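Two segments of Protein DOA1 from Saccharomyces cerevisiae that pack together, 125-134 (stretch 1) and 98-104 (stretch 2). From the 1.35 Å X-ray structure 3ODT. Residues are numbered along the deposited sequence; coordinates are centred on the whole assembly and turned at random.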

# COMPACT_ATOMS: atom_id res chain seq x y z
N THR A 125 -5.99 9.46 12.74
CA THR A 125 -4.66 10.04 12.67
C THR A 125 -3.74 9.28 11.74
O THR A 125 -4.01 8.14 11.36
CB THR A 125 -3.96 10.06 14.07
OG1 THR A 125 -3.48 8.74 14.39
CG2 THR A 125 -4.91 10.56 15.16
N ALA A 126 -2.65 9.93 11.35
CA ALA A 126 -1.48 9.25 10.83
C ALA A 126 -0.40 9.53 11.85
O ALA A 126 -0.46 10.55 12.57
CB ALA A 126 -1.07 9.76 9.48
N LYS A 127 0.59 8.64 11.93
CA LYS A 127 1.67 8.83 12.88
C LYS A 127 2.97 8.62 12.14
O LYS A 127 3.09 7.76 11.26
CB LYS A 127 1.54 7.88 14.07
CG LYS A 127 0.45 8.36 15.07
CD LYS A 127 0.15 7.35 16.18
CE LYS A 127 -0.76 7.94 17.25
NZ LYS A 127 -1.93 8.72 16.79
N VAL A 128 3.95 9.42 12.51
CA VAL A 128 5.27 9.37 11.90
C VAL A 128 6.27 8.94 12.96
O VAL A 128 6.34 9.52 14.07
CB VAL A 128 5.70 10.75 11.38
CG1 VAL A 128 7.15 10.70 10.82
CG2 VAL A 128 4.72 11.24 10.35
N TRP A 129 7.02 7.89 12.64
CA TRP A 129 7.89 7.22 13.60
C TRP A 129 9.32 7.15 13.08
O TRP A 129 9.55 6.90 11.90
CB TRP A 129 7.42 5.78 13.85
CG TRP A 129 5.96 5.56 13.96
CD1 TRP A 129 5.08 5.48 12.92
CD2 TRP A 129 5.19 5.29 15.15
NE1 TRP A 129 3.83 5.22 13.39
CE2 TRP A 129 3.85 5.11 14.75
CE3 TRP A 129 5.49 5.23 16.50
CZ2 TRP A 129 2.83 4.82 15.65
CZ3 TRP A 129 4.46 4.97 17.41
CH2 TRP A 129 3.14 4.76 16.97
N LYS A 130 10.28 7.38 13.96
CA LYS A 130 11.69 7.24 13.63
C LYS A 130 12.38 6.57 14.79
O LYS A 130 12.13 6.90 15.95
CB LYS A 130 12.33 8.60 13.38
CG LYS A 130 11.61 9.44 12.34
CD LYS A 130 12.28 10.82 12.20
CE LYS A 130 11.61 11.65 11.14
NZ LYS A 130 12.28 12.98 10.94
N GLU A 131 13.26 5.64 14.46
CA GLU A 131 14.04 4.93 15.46
C GLU A 131 13.16 4.35 16.58
O GLU A 131 13.55 4.33 17.75
CB GLU A 131 15.13 5.86 16.01
CG GLU A 131 16.23 6.14 14.98
CD GLU A 131 17.09 7.36 15.30
OE1 GLU A 131 16.95 7.94 16.40
OE2 GLU A 131 17.93 7.73 14.45
N GLY A 132 11.97 3.88 16.22
CA GLY A 132 11.15 3.10 17.14
C GLY A 132 10.26 3.96 18.01
O GLY A 132 9.62 3.49 18.97
N SER A 133 10.18 5.23 17.66
CA SER A 133 9.61 6.23 18.53
C SER A 133 8.71 7.19 17.75
O SER A 133 9.05 7.61 16.63
CB SER A 133 10.75 7.02 19.20
OG SER A 133 10.25 8.04 20.02
N LEU A 134 7.58 7.55 18.35
CA LEU A 134 6.63 8.47 17.73
C LEU A 134 7.20 9.87 17.71
O LEU A 134 7.50 10.42 18.77
CB LEU A 134 5.30 8.48 18.49
CG LEU A 134 4.26 9.41 17.90
CD1 LEU A 134 3.89 9.00 16.48
CD2 LEU A 134 3.01 9.34 18.79
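Stretch 2, residues 98-104: YTLIGHQ

This is a side-chain packing contact, in which stretch 2 runs roughly antiparallel to the first strand of a beta hairpin and is held by aromatic, aliphatic and C-H contacts rather than by any clear hydrogen bond between the two segments. The two sides together bury 451 Å².

Stretch 1 is extended through Lys-130, turns, and resumes as a strand at Ser-133. The turn from Lys-130 to Ser-133 is type I', with positive phi at both Glu-131 and Gly-132. It is closed by two backbone hydrogen bonds, Lys-130 N to Ser-133 O at 2.9 Å and Ser-133 N to Lys-130 O at 3.1 Å. Stretch 2 has a short strand at Thr-99 and Leu-100. From Ile-101 onward it is loop, and Gly-102 has phi 159° and psi -29°.

The order of contacts is reversed. As stretch 2 advances from Leu-100 to His-103, its partners move back from Gly-132 to Lys-127. The CA atoms of Gly-132 and Leu-100 are 6.1 Å apart, and those of Lys-127 and His-103 are 7.9 Å apart. The segments thus lie closer at the turn than at the His-103 end.

The CA-to-CB bonds of Thr-125, Lys-127 and Trp-129 point toward stretch 2, while those of Ala-126 and Lys-130 point away. This is the alternation expected of an extended strand. Trp-129 is the central residue. Leu-100 packs over one face of its indole, with Leu-100 CB 3.8 Å from the centroid of the six-membered ring and 14° off the normal. Ile-101, Gly-102 and His-103 follow along the ring edge. Trp-129 CZ3 is 3.3 Å from Ile-101 O, and Trp-129 CH2 is 3.9 Å from Gly-102 N. An ideal CB on Gly-102 would point toward stretch 1 and lie 3.3 Å from Trp-129 CH2, which is tight. Its backbone angles also call for glycine on their own account.

His-103 forms the second cluster. Its CA-to-CB bond points sideways, but the ring comes nearer to stretch 1. Lys-127 lays its aliphatic chain over one face, with Lys-127 CD 3.5 Å from the imidazole centroid and 12° off the normal. Lys-127 CE also lies 3.5 Å from Gly-102 O. The Lys-127 amine goes on to Thr-125, where Lys-127 NZ donates a hydrogen bond to Thr-125 OG1 at 2.9 Å. That hydroxyl sits at the edge of the imidazole, with Thr-125 OG1 3.3 Å from His-103 CE1. Trp-129 CZ2 approaches His-103 CD2 at 4.1 Å and so links the two clusters.

At the turn, Leu-100 makes its other contact. Leu-100 CD2 lies 3.4 Å from Gly-132 C and 4.1 Å from Ser-133 N. The side chain therefore bridges the indole and the turn backbone. Tyr-98 reaches the same place with the end of its side chain, and Tyr-98 OH is 3.9 Å from Gly-132 CA. The CA-to-CB bonds of Thr-99 and Ile-101 point away from stretch 1.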

# COMPACT_ATOMS: atom_id res chain seq x y z
N TYR A 98 9.88 -5.85 18.02
CA TYR A 98 9.82 -4.46 17.61
C TYR A 98 8.36 -4.07 17.60
O TYR A 98 7.57 -4.74 17.02
CB TYR A 98 10.40 -4.28 16.23
CG TYR A 98 10.56 -2.89 15.69
CD1 TYR A 98 11.59 -2.06 16.10
CD2 TYR A 98 9.72 -2.40 14.73
CE1 TYR A 98 11.75 -0.80 15.55
CE2 TYR A 98 9.90 -1.18 14.19
CZ TYR A 98 10.93 -0.37 14.59
OH TYR A 98 11.07 0.83 14.03
N THR A 99 8.08 -3.00 18.33
CA THR A 99 6.70 -2.55 18.52
C THR A 99 6.64 -1.03 18.54
O THR A 99 7.44 -0.39 19.22
CB THR A 99 6.13 -3.06 19.85
OG1 THR A 99 6.19 -4.49 19.87
CG2 THR A 99 4.72 -2.63 20.04
N LEU A 100 5.72 -0.47 17.76
CA LEU A 100 5.42 0.96 17.72
C LEU A 100 4.02 1.12 18.30
O LEU A 100 3.03 0.64 17.75
CB LEU A 100 5.48 1.53 16.31
CG LEU A 100 6.83 1.39 15.60
CD1 LEU A 100 6.68 1.91 14.18
CD2 LEU A 100 7.97 2.08 16.30
N ILE A 101 3.96 1.76 19.45
CA ILE A 101 2.73 1.86 20.19
C ILE A 101 2.22 3.30 20.14
O ILE A 101 3.00 4.24 20.25
CB ILE A 101 2.92 1.41 21.66
CG1 ILE A 101 1.55 1.34 22.34
CG2 ILE A 101 3.94 2.29 22.43
CD1 ILE A 101 1.58 0.59 23.66
N GLY A 102 0.92 3.46 19.95
CA GLY A 102 0.29 4.76 20.02
C GLY A 102 -1.05 4.88 19.32
O GLY A 102 -1.88 5.70 19.71
N HIS A 103 -1.29 4.11 18.27
CA HIS A 103 -2.60 4.20 17.62
C HIS A 103 -3.70 3.64 18.50
O HIS A 103 -3.45 2.76 19.34
CB HIS A 103 -2.59 3.44 16.30
CG HIS A 103 -2.02 4.24 15.18
ND1 HIS A 103 -2.61 5.41 14.75
CD2 HIS A 103 -0.95 4.03 14.38
CE1 HIS A 103 -1.89 5.91 13.75
NE2 HIS A 103 -0.89 5.09 13.51
N GLN A 104 -4.91 4.15 18.30
CA GLN A 104 -6.05 3.80 19.12
C GLN A 104 -7.14 3.18 18.26
O GLN A 104 -8.28 3.05 18.68
CB GLN A 104 -6.60 5.03 19.85
CG GLN A 104 -5.57 5.69 20.75
CD GLN A 104 -5.02 4.74 21.79
OE1 GLN A 104 -5.74 3.87 22.29
NE2 GLN A 104 -3.72 4.88 22.10